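Local coordinates for protein C-type lectin domain family 4 member F (Mus musculus, PDB 6JJJ) that serves as a galactose- and fucose-binding receptor of mouse Kupffer cells that could be involved in endocytosis, recognising glycans through an extracellular C-type lectin domain that carries calcium ions, at residues E66-L71 with Q133-M138; K43-A48 with E126-V131; G91-V96 with G108-N113. All blocks are in the same frame, centred on the assembly; numbering follows the deposited sequence.

Contact 1: E66-L71 with Q133-M138. With CA (calcium ion), chain H.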
loop_
_atom_site.group_PDB
_atom_site.type_symbol
_atom_site.label_atom_id
_atom_site.label_comp_id
_atom_site.label_asym_id
_atom_site.label_seq_id
_atom_site.Cartn_x
_atom_site.Cartn_y
_atom_site.Cartn_z
ATOM N N GLU A 66 23.215 1.935 7.526
ATOM C CA GLU A 66 21.839 1.885 8.005
ATOM C C GLU A 66 20.940 1.172 7.005
ATOM O O GLU A 66 19.900 0.621 7.386
ATOM C CB GLU A 66 21.316 3.295 8.276
ATOM C CG GLU A 66 21.711 3.850 9.636
ATOM C CD GLU A 66 20.849 5.025 10.064
ATOM O OE1 GLU A 66 19.960 5.434 9.287
ATOM O OE2 GLU A 66 21.057 5.538 11.183
ATOM N N GLU A 67 21.305 1.200 5.721
ATOM C CA GLU A 67 20.582 0.416 4.725
ATOM C C GLU A 67 20.672 -1.072 5.035
ATOM O O GLU A 67 19.666 -1.789 4.986
ATOM C CB GLU A 67 21.128 0.706 3.329
ATOM C CG GLU A 67 20.500 -0.147 2.242
ATOM C CD GLU A 67 20.824 0.352 0.851
ATOM O OE1 GLU A 67 21.760 1.167 0.714
ATOM O OE2 GLU A 67 20.145 -0.071 -0.107
ATOM N N GLN A 68 21.880 -1.557 5.346
ATOM C CA GLN A 68 22.046 -2.971 5.668
ATOM C C GLN A 68 21.184 -3.364 6.860
ATOM O O GLN A 68 20.633 -4.471 6.897
ATOM C CB GLN A 68 23.517 -3.293 5.949
ATOM C CG GLN A 68 23.735 -4.735 6.399
ATOM C CD GLN A 68 25.000 -5.364 5.834
ATOM O OE1 GLN A 68 25.730 -4.745 5.060
ATOM N NE2 GLN A 68 25.257 -6.612 6.216
ATOM N N ALA A 69 21.058 -2.475 7.847
ATOM C CA ALA A 69 20.203 -2.769 8.991
ATOM C C ALA A 69 18.781 -3.055 8.532
ATOM O O ALA A 69 18.182 -4.062 8.924
ATOM C CB ALA A 69 20.227 -1.605 9.983
ATOM N N PHE A 70 18.243 -2.201 7.659
ATOM C CA PHE A 70 16.906 -2.427 7.124
ATOM C C PHE A 70 16.775 -3.842 6.579
ATOM O O PHE A 70 15.830 -4.566 6.912
ATOM C CB PHE A 70 16.601 -1.400 6.035
ATOM C CG PHE A 70 15.354 -1.696 5.272
ATOM C CD1 PHE A 70 14.114 -1.557 5.870
ATOM C CD2 PHE A 70 15.417 -2.123 3.958
ATOM C CE1 PHE A 70 12.959 -1.834 5.170
ATOM C CE2 PHE A 70 14.265 -2.402 3.251
ATOM C CZ PHE A 70 13.035 -2.256 3.856
ATOM N N LEU A 71 17.726 -4.258 5.743
ATOM C CA LEU A 71 17.729 -5.625 5.237
ATOM C C LEU A 71 17.749 -6.623 6.389
ATOM O O LEU A 71 16.875 -7.491 6.495
ATOM C CB LEU A 71 18.930 -5.844 4.318
ATOM C CG LEU A 71 18.888 -5.293 2.892
ATOM C CD1 LEU A 71 17.757 -5.923 2.086
ATOM C CD2 LEU A 71 18.775 -3.775 2.890
ATOM N N GLN A 133 23.062 -12.331 8.724
ATOM C CA GLN A 133 23.364 -11.158 9.531
ATOM C C GLN A 133 24.625 -10.445 9.070
ATOM O O GLN A 133 24.846 -9.297 9.469
ATOM C CB GLN A 133 23.525 -11.523 11.014
ATOM C CG GLN A 133 22.231 -11.494 11.793
ATOM C CD GLN A 133 22.463 -11.255 13.275
ATOM O OE1 GLN A 133 23.603 -11.141 13.727
ATOM N NE2 GLN A 133 21.377 -11.100 14.024
ATOM N N GLN A 134 25.451 -11.085 8.249
ATOM C CA GLN A 134 26.607 -10.464 7.626
ATOM C C GLN A 134 26.845 -11.235 6.335
ATOM O O GLN A 134 26.419 -12.385 6.195
ATOM C CB GLN A 134 27.823 -10.488 8.558
ATOM C CG GLN A 134 27.657 -9.613 9.819
ATOM C CD GLN A 134 28.985 -9.217 10.437
ATOM O OE1 GLN A 134 29.937 -9.993 10.429
ATOM N NE2 GLN A 134 29.026 -8.040 11.056
ATOM N N TRP A 135 27.517 -10.595 5.387
ATOM C CA TRP A 135 27.644 -11.182 4.062
ATOM C C TRP A 135 28.397 -12.507 4.114
ATOM O O TRP A 135 29.184 -12.773 5.024
ATOM C CB TRP A 135 28.373 -10.231 3.120
ATOM C CG TRP A 135 27.699 -8.927 2.948
ATOM C CD1 TRP A 135 26.470 -8.570 3.415
ATOM C CD2 TRP A 135 28.211 -7.789 2.251
ATOM N NE1 TRP A 135 26.185 -7.278 3.055
ATOM C CE2 TRP A 135 27.238 -6.776 2.338
ATOM C CE3 TRP A 135 29.399 -7.529 1.563
ATOM C CZ2 TRP A 135 27.416 -5.522 1.762
ATOM C CZ3 TRP A 135 29.575 -6.284 0.992
ATOM C CH2 TRP A 135 28.588 -5.295 1.094
ATOM N N ASN A 136 28.137 -13.350 3.116
ATOM C CA ASN A 136 28.909 -14.569 2.912
ATOM C C ASN A 136 28.885 -14.894 1.427
ATOM O O ASN A 136 27.807 -14.956 0.827
ATOM C CB ASN A 136 28.348 -15.746 3.717
ATOM C CG ASN A 136 28.980 -17.071 3.323
ATOM O OD1 ASN A 136 30.185 -17.149 3.077
ATOM N ND2 ASN A 136 28.164 -18.120 3.254
ATOM N N ASP A 137 30.060 -15.070 0.827
ATOM C CA ASP A 137 30.109 -15.512 -0.561
ATOM C C ASP A 137 29.694 -16.979 -0.634
ATOM O O ASP A 137 29.974 -17.770 0.271
ATOM C CB ASP A 137 31.499 -15.291 -1.162
ATOM C CG ASP A 137 32.560 -16.192 -0.574
ATOM O OD1 ASP A 137 32.398 -16.677 0.563
ATOM O OD2 ASP A 137 33.574 -16.403 -1.272
ATOM N N MET A 138 28.995 -17.337 -1.709
ATOM C CA MET A 138 28.305 -18.615 -1.779
ATOM C C MET A 138 28.319 -19.121 -3.212
ATOM O O MET A 138 28.520 -18.358 -4.160
ATOM C CB MET A 138 26.863 -18.474 -1.262
ATOM C CG MET A 138 26.042 -19.740 -1.290
ATOM S SD MET A 138 26.781 -21.022 -0.254
ATOM C CE MET A 138 25.813 -22.448 -0.733
HETATM CA CA CA H . 31.529 -18.905 2.025
HETATM O O HOH W 1 31.264 -20.382 3.748
#

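Contact 2: K43-A48 with E126-V131. With CA (calcium ion), chain G; CA (calcium ion), chain H.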
loop_
_atom_site.group_PDB
_atom_site.type_symbol
_atom_site.label_atom_id
_atom_site.label_comp_id
_atom_site.label_asym_id
_atom_site.label_seq_id
_atom_site.Cartn_x
_atom_site.Cartn_y
_atom_site.Cartn_z
ATOM N N LYS A 43 15.366 -19.192 -5.313
ATOM C CA LYS A 43 15.884 -19.489 -6.639
ATOM C C LYS A 43 17.380 -19.238 -6.650
ATOM O O LYS A 43 17.922 -18.600 -5.734
ATOM C CB LYS A 43 15.195 -18.634 -7.711
ATOM C CG LYS A 43 13.683 -18.806 -7.785
ATOM C CD LYS A 43 13.079 -17.873 -8.824
ATOM C CE LYS A 43 11.559 -17.974 -8.850
ATOM N NZ LYS A 43 10.963 -17.065 -9.868
ATOM N N PRO A 44 18.092 -19.731 -7.676
ATOM C CA PRO A 44 19.530 -19.444 -7.791
ATOM C C PRO A 44 19.827 -17.965 -7.967
ATOM O O PRO A 44 18.910 -17.150 -8.104
ATOM C CB PRO A 44 19.960 -20.243 -9.029
ATOM C CG PRO A 44 18.944 -21.325 -9.159
ATOM C CD PRO A 44 17.644 -20.729 -8.669
ATOM N N TRP A 45 21.114 -17.611 -7.981
ATOM C CA TRP A 45 21.492 -16.203 -8.026
ATOM C C TRP A 45 21.090 -15.555 -9.348
ATOM O O TRP A 45 20.501 -14.468 -9.360
ATOM C CB TRP A 45 22.990 -16.056 -7.789
ATOM C CG TRP A 45 23.399 -14.639 -7.546
ATOM C CD1 TRP A 45 23.518 -14.014 -6.337
ATOM C CD2 TRP A 45 23.739 -13.663 -8.537
ATOM N NE1 TRP A 45 23.915 -12.709 -6.516
ATOM C CE2 TRP A 45 24.053 -12.468 -7.859
ATOM C CE3 TRP A 45 23.803 -13.683 -9.934
ATOM C CZ2 TRP A 45 24.432 -11.307 -8.529
ATOM C CZ3 TRP A 45 24.182 -12.529 -10.598
ATOM C CH2 TRP A 45 24.491 -11.358 -9.895
ATOM N N ARG A 46 21.409 -16.197 -10.480
ATOM C CA ARG A 46 21.029 -15.617 -11.767
ATOM C C ARG A 46 19.511 -15.567 -11.917
ATOM O O ARG A 46 18.946 -14.537 -12.301
ATOM C CB ARG A 46 21.643 -16.394 -12.938
ATOM C CG ARG A 46 21.031 -17.763 -13.165
ATOM C CD ARG A 46 21.703 -18.509 -14.315
ATOM N NE ARG A 46 21.123 -19.838 -14.495
ATOM C CZ ARG A 46 21.592 -20.947 -13.931
ATOM N NH1 ARG A 46 22.668 -20.899 -13.159
ATOM N NH2 ARG A 46 20.987 -22.108 -14.142
ATOM N N GLU A 47 18.830 -16.677 -11.613
ATOM C CA GLU A 47 17.374 -16.693 -11.696
ATOM C C GLU A 47 16.780 -15.595 -10.826
ATOM O O GLU A 47 15.768 -14.978 -11.183
ATOM C CB GLU A 47 16.836 -18.060 -11.282
ATOM C CG GLU A 47 17.233 -19.201 -12.204
ATOM C CD GLU A 47 16.330 -19.324 -13.417
ATOM O OE1 GLU A 47 15.098 -19.424 -13.240
ATOM O OE2 GLU A 47 16.856 -19.326 -14.552
ATOM N N ALA A 48 17.406 -15.333 -9.676
ATOM C CA ALA A 48 16.956 -14.233 -8.833
ATOM C C ALA A 48 17.149 -12.898 -9.541
ATOM O O ALA A 48 16.313 -11.995 -9.421
ATOM C CB ALA A 48 17.702 -14.254 -7.498
ATOM N N GLU A 126 32.828 -20.060 -4.814
ATOM C CA GLU A 126 31.804 -19.144 -4.313
ATOM C C GLU A 126 31.998 -17.771 -4.943
ATOM O O GLU A 126 33.003 -17.100 -4.682
ATOM C CB GLU A 126 31.857 -19.061 -2.788
ATOM C CG GLU A 126 31.553 -20.382 -2.092
ATOM C CD GLU A 126 31.454 -20.233 -0.592
ATOM O OE1 GLU A 126 32.204 -19.407 -0.034
ATOM O OE2 GLU A 126 30.626 -20.933 0.024
ATOM N N ASP A 127 31.037 -17.359 -5.782
ATOM C CA ASP A 127 31.103 -16.076 -6.475
ATOM C C ASP A 127 29.818 -15.266 -6.326
ATOM O O ASP A 127 29.576 -14.348 -7.117
ATOM C CB ASP A 127 31.409 -16.275 -7.960
ATOM C CG ASP A 127 32.724 -16.971 -8.193
ATOM O OD1 ASP A 127 33.646 -16.775 -7.378
ATOM O OD2 ASP A 127 32.839 -17.704 -9.196
ATOM N N CYS A 128 28.985 -15.585 -5.341
ATOM C CA CYS A 128 27.738 -14.870 -5.118
ATOM C C CYS A 128 27.546 -14.692 -3.622
ATOM O O CYS A 128 27.983 -15.525 -2.822
ATOM C CB CYS A 128 26.543 -15.609 -5.738
ATOM S SG CYS A 128 26.541 -15.592 -7.557
ATOM N N VAL A 129 26.909 -13.584 -3.249
ATOM C CA VAL A 129 26.803 -13.167 -1.857
ATOM C C VAL A 129 25.346 -13.181 -1.420
ATOM O O VAL A 129 24.470 -12.691 -2.138
ATOM C CB VAL A 129 27.410 -11.763 -1.647
ATOM C CG1 VAL A 129 27.278 -11.335 -0.196
ATOM C CG2 VAL A 129 28.861 -11.738 -2.100
ATOM N N HIS A 130 25.094 -13.731 -0.233
ATOM C CA HIS A 130 23.796 -13.626 0.424
ATOM C C HIS A 130 24.008 -13.053 1.822
ATOM O O HIS A 130 25.144 -12.858 2.270
ATOM C CB HIS A 130 23.076 -14.982 0.472
ATOM C CG HIS A 130 23.835 -16.059 1.184
ATOM N ND1 HIS A 130 23.618 -17.399 0.942
ATOM C CD2 HIS A 130 24.798 -16.002 2.134
ATOM C CE1 HIS A 130 24.418 -18.118 1.706
ATOM N NE2 HIS A 130 25.144 -17.296 2.440
ATOM N N VAL A 131 22.907 -12.791 2.525
ATOM C CA VAL A 131 22.963 -12.144 3.834
ATOM C C VAL A 131 22.029 -12.860 4.800
ATOM O O VAL A 131 20.852 -13.070 4.491
ATOM C CB VAL A 131 22.574 -10.654 3.743
ATOM C CG1 VAL A 131 22.786 -9.955 5.079
ATOM C CG2 VAL A 131 23.354 -9.966 2.633
HETATM CA CA CA G . 34.651 -15.703 -5.630
HETATM CA CA CA H . 31.529 -18.905 2.025
HETATM O O HOH W 1 31.264 -20.382 3.748
#

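Contact 3: G91-V96 with G108-N113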
loop_
_atom_site.group_PDB
_atom_site.type_symbol
_atom_site.label_atom_id
_atom_site.label_comp_id
_atom_site.label_asym_id
_atom_site.label_seq_id
_atom_site.Cartn_x
_atom_site.Cartn_y
_atom_site.Cartn_z
ATOM N N GLY A 91 39.044 -12.020 -8.201
ATOM C CA GLY A 91 39.502 -11.047 -7.232
ATOM C C GLY A 91 38.516 -9.925 -6.992
ATOM O O GLY A 91 38.091 -9.692 -5.856
ATOM N N ILE A 92 38.137 -9.228 -8.056
ATOM C CA ILE A 92 37.339 -8.016 -7.922
ATOM C C ILE A 92 35.879 -8.394 -7.721
ATOM O O ILE A 92 35.326 -9.216 -8.464
ATOM C CB ILE A 92 37.513 -7.112 -9.155
ATOM C CG1 ILE A 92 36.743 -7.686 -10.348
ATOM C CG2 ILE A 92 38.991 -6.954 -9.491
ATOM C CD1 ILE A 92 37.037 -7.007 -11.673
ATOM N N TRP A 93 35.252 -7.790 -6.718
ATOM C CA TRP A 93 33.808 -7.819 -6.558
ATOM C C TRP A 93 33.213 -6.577 -7.217
ATOM O O TRP A 93 33.904 -5.586 -7.463
ATOM C CB TRP A 93 33.417 -7.856 -5.082
ATOM C CG TRP A 93 33.970 -9.023 -4.325
ATOM C CD1 TRP A 93 35.169 -9.083 -3.679
ATOM C CD2 TRP A 93 33.333 -10.289 -4.105
ATOM N NE1 TRP A 93 35.326 -10.311 -3.083
ATOM C CE2 TRP A 93 34.213 -11.069 -3.331
ATOM C CE3 TRP A 93 32.110 -10.840 -4.497
ATOM C CZ2 TRP A 93 33.908 -12.370 -2.939
ATOM C CZ3 TRP A 93 31.811 -12.132 -4.110
ATOM C CH2 TRP A 93 32.705 -12.882 -3.337
ATOM N N ARG A 94 31.913 -6.632 -7.490
ATOM C CA ARG A 94 31.230 -5.483 -8.070
ATOM C C ARG A 94 29.728 -5.697 -7.965
ATOM O O ARG A 94 29.244 -6.827 -8.066
ATOM C CB ARG A 94 31.635 -5.269 -9.536
ATOM N N TRP A 95 29.005 -4.603 -7.751
ATOM C CA TRP A 95 27.552 -4.654 -7.689
ATOM C C TRP A 95 26.977 -4.796 -9.092
ATOM O O TRP A 95 27.532 -4.286 -10.070
ATOM C CB TRP A 95 26.992 -3.403 -7.010
ATOM C CG TRP A 95 27.398 -3.295 -5.573
ATOM C CD1 TRP A 95 28.304 -2.427 -5.038
ATOM C CD2 TRP A 95 26.914 -4.091 -4.485
ATOM N NE1 TRP A 95 28.415 -2.633 -3.684
ATOM C CE2 TRP A 95 27.570 -3.649 -3.320
ATOM C CE3 TRP A 95 25.990 -5.135 -4.384
ATOM C CZ2 TRP A 95 27.333 -4.215 -2.070
ATOM C CZ3 TRP A 95 25.753 -5.692 -3.142
ATOM C CH2 TRP A 95 26.422 -5.231 -2.002
ATOM N N VAL A 96 25.857 -5.513 -9.186
ATOM C CA VAL A 96 25.246 -5.757 -10.487
ATOM C C VAL A 96 24.482 -4.541 -10.991
ATOM O O VAL A 96 24.291 -4.403 -12.206
ATOM C CB VAL A 96 24.325 -6.989 -10.407
ATOM C CG1 VAL A 96 23.144 -6.718 -9.480
ATOM C CG2 VAL A 96 23.852 -7.398 -11.791
ATOM N N GLY A 108 33.342 -5.194 7.603
ATOM C CA GLY A 108 32.525 -5.330 8.793
ATOM C C GLY A 108 31.243 -6.056 8.461
ATOM O O GLY A 108 30.744 -6.852 9.260
ATOM N N PHE A 109 30.707 -5.799 7.265
ATOM C CA PHE A 109 29.516 -6.498 6.808
ATOM C C PHE A 109 29.809 -7.954 6.469
ATOM O O PHE A 109 28.873 -8.749 6.350
ATOM C CB PHE A 109 28.931 -5.803 5.577
ATOM C CG PHE A 109 28.554 -4.368 5.811
ATOM C CD1 PHE A 109 28.150 -3.930 7.063
ATOM C CD2 PHE A 109 28.587 -3.458 4.767
ATOM C CE1 PHE A 109 27.806 -2.606 7.272
ATOM C CE2 PHE A 109 28.238 -2.137 4.967
ATOM C CZ PHE A 109 27.846 -1.710 6.220
ATOM N N TRP A 110 31.077 -8.314 6.296
ATOM C CA TRP A 110 31.439 -9.698 6.045
ATOM C C TRP A 110 31.561 -10.464 7.359
ATOM O O TRP A 110 31.777 -9.887 8.429
ATOM C CB TRP A 110 32.765 -9.799 5.291
ATOM C CG TRP A 110 32.807 -9.120 3.962
ATOM C CD1 TRP A 110 33.201 -7.840 3.706
ATOM C CD2 TRP A 110 32.467 -9.697 2.696
ATOM N NE1 TRP A 110 33.120 -7.581 2.359
ATOM C CE2 TRP A 110 32.672 -8.706 1.717
ATOM C CE3 TRP A 110 32.007 -10.957 2.296
ATOM C CZ2 TRP A 110 32.429 -8.931 0.363
ATOM C CZ3 TRP A 110 31.765 -11.179 0.953
ATOM C CH2 TRP A 110 31.977 -10.172 0.002
ATOM N N GLY A 111 31.433 -11.787 7.263
ATOM C CA GLY A 111 31.663 -12.649 8.407
ATOM C C GLY A 111 33.027 -12.425 9.025
ATOM O O GLY A 111 33.860 -11.717 8.450
ATOM N N LYS A 112 33.267 -13.018 10.199
ATOM C CA LYS A 112 34.532 -12.794 10.892
ATOM C C LYS A 112 35.721 -13.173 10.016
ATOM O O LYS A 112 36.776 -12.530 10.077
ATOM C CB LYS A 112 34.558 -13.584 12.200
ATOM C CG LYS A 112 33.581 -13.085 13.250
ATOM C CD LYS A 112 33.771 -13.818 14.572
ATOM C CE LYS A 112 32.845 -13.280 15.652
ATOM N NZ LYS A 112 33.074 -13.967 16.954
ATOM N N ASN A 113 35.578 -14.221 9.204
ATOM C CA ASN A 113 36.575 -14.601 8.199
ATOM C C ASN A 113 35.802 -14.882 6.909
ATOM O O ASN A 113 35.377 -16.013 6.661
ATOM C CB ASN A 113 37.427 -15.799 8.652
ATOM C CG ASN A 113 36.595 -16.977 9.116
ATOM O OD1 ASN A 113 36.157 -17.801 8.311
ATOM N ND2 ASN A 113 36.392 -17.076 10.425
#

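Contact 1: E66-L71 with Q133-M138
At chi1 175° the Gln68 side chain leaves the helix with CG opposite its own N and heads for Trp135; a bend at the next bond then sets the amide nearly parallel to the indole plane but displaced from it, beside the pyrrole nitrogen. Trp135 sets its CG anti to its own carbonyl carbon (chi1 -60°), which carries the pyrrole side of the ring up to meet it. The two planes lie 7° apart. The whole amide takes part: Gln68 OE1 is 3.3 Å from Trp135 NE1, while Gln68 NE2 comes within 3.6 Å of Trp135 CD1. Both side chains are buried, and a long, flat glutamine suits this place because it can reach the indole from the helix; Phe109 packs on it as well. Trp135, Asn136 and Asp137 form the WND sequence of C-type lectins, in which the tryptophan turns into the core and the next two residues face a calcium ion. Asn136 OD1 binds that ion at 2.5 Å, and Asp137 holds it twice, through the backbone O at 2.6 Å and through OD1 at 2.8 Å. Glu126, a water and Asp116, the last residue of a galactose-type Gln-Pro-Asp sequence, complete what is, as in relatives, probably the site where sugar docks. Asn136 ND2 is hydrogen-bonded to His130 NE2, which helps fix the amide with its oxygen on the metal. The neighbouring Glu67 makes a salt bridge with Lys149.

Contact 2: K43-A48 with E126-V131
The sulfur of Cys128 sits over one face of the Trp45 indole, 3.5 Å from the centroid of the five-membered ring and 21° off its normal. Trp45 CG is the ring atom it approaches most closely, at 3.3 Å. Beside the sulfur, Cys128 CB adds a CH-pi contact to the same ring, 3.9 Å from its centroid. Trp45 reaches this position because its CG stands anti to the backbone N (chi1 -168°), sending the indole from the first turn of helix 45-54 toward strand 128-131. Pro44 occupies the N-cap position, where a ring without an N-H costs the helix nothing, and its O accepts the first turn's bond from Ala48 N at 2.8 Å. The indole nitrogen is engaged with Ile82 of the adjacent strand, which probably helps fix the turn of the ring. Cys128 is held in turn by its disulfide to Cys140, whose backbone also hydrogen-bonds Trp45. Asp127 and Cys128 together face Met138, a classic beta bulge. Beyond the bulge, Glu126 O and Asp127 OD1 bind one calcium ion at 2.4 and 2.3 Å, with Asp86, Glu90 and Asn117, while Glu126 OE1 reaches the second at 2.2 Å. A polarisable disulfide sulfur against an electron-rich indole is probably held largely by dispersion, an apolar match suited to a buried seam that joins the helix to a strand whose preceding residues coordinate calcium through carboxylates and a carbonyl.

Contact 3: G91-V96 with G108-N113
Trp110, whose indole reaches across to Trp93, follows directly on Phe109, and a probable backbone hydrogen bond between Phe109 O and Trp135 N moors the loop there. The two tryptophans come from opposite directions and meet edge to face: the rim of Trp110 points at the face of Trp93, with six-membered rings 5.4 Å apart by their centroids and planes at 53°. One atom does the touching. Trp110 CH2 stands over the centre of the Trp93 ring system, 4.1 Å from both Trp93 CE2 and Trp93 CZ2. Each residue directs its CB toward the other segment, and with CG anti to the carbonyl carbon (chi1 -58° in Trp93) the rings bridge backbones whose closest CA atoms, Trp93 CA and Trp110 CA, are 13.0 Å apart. The large, flat indole suits this place because two of them together can span that gap. The side chain of Trp93 also comes within about 4 Å of the calcium ion bound by Asp86 and Asp127, placing the pair beside the metal-binding loops of this lectin domain. Trp110 makes a second edge-to-face contact, with Trp135. Leu84 of strand 80-85 and Val129 of strand 128-131 touch both indoles, while Phe109 rests on helix 65-75.

How the contacts relate
Contacts 1, 2 and 3 all reach one antiparallel sheet, through its strands 135-138, 128-131 and 94-95. Contact 2 is fully buried and purely apolar where its segments meet, sulfur on indole; contact 1 is partly buried and sets an amide against an indole; contact 3 lies at the surface and pairs two indoles. Helices take part in the first two alone, 65-75 and 45-54, whereas contact 3 ties two largely irregular segments together. Contacts 1 and 2 share a calcium ion and a water, since strand 135-138 and the residues leading into strand 128-131 both supply its ligands. Val129 of contact 2 packs against both tryptophans of contact 3, linking core to surface.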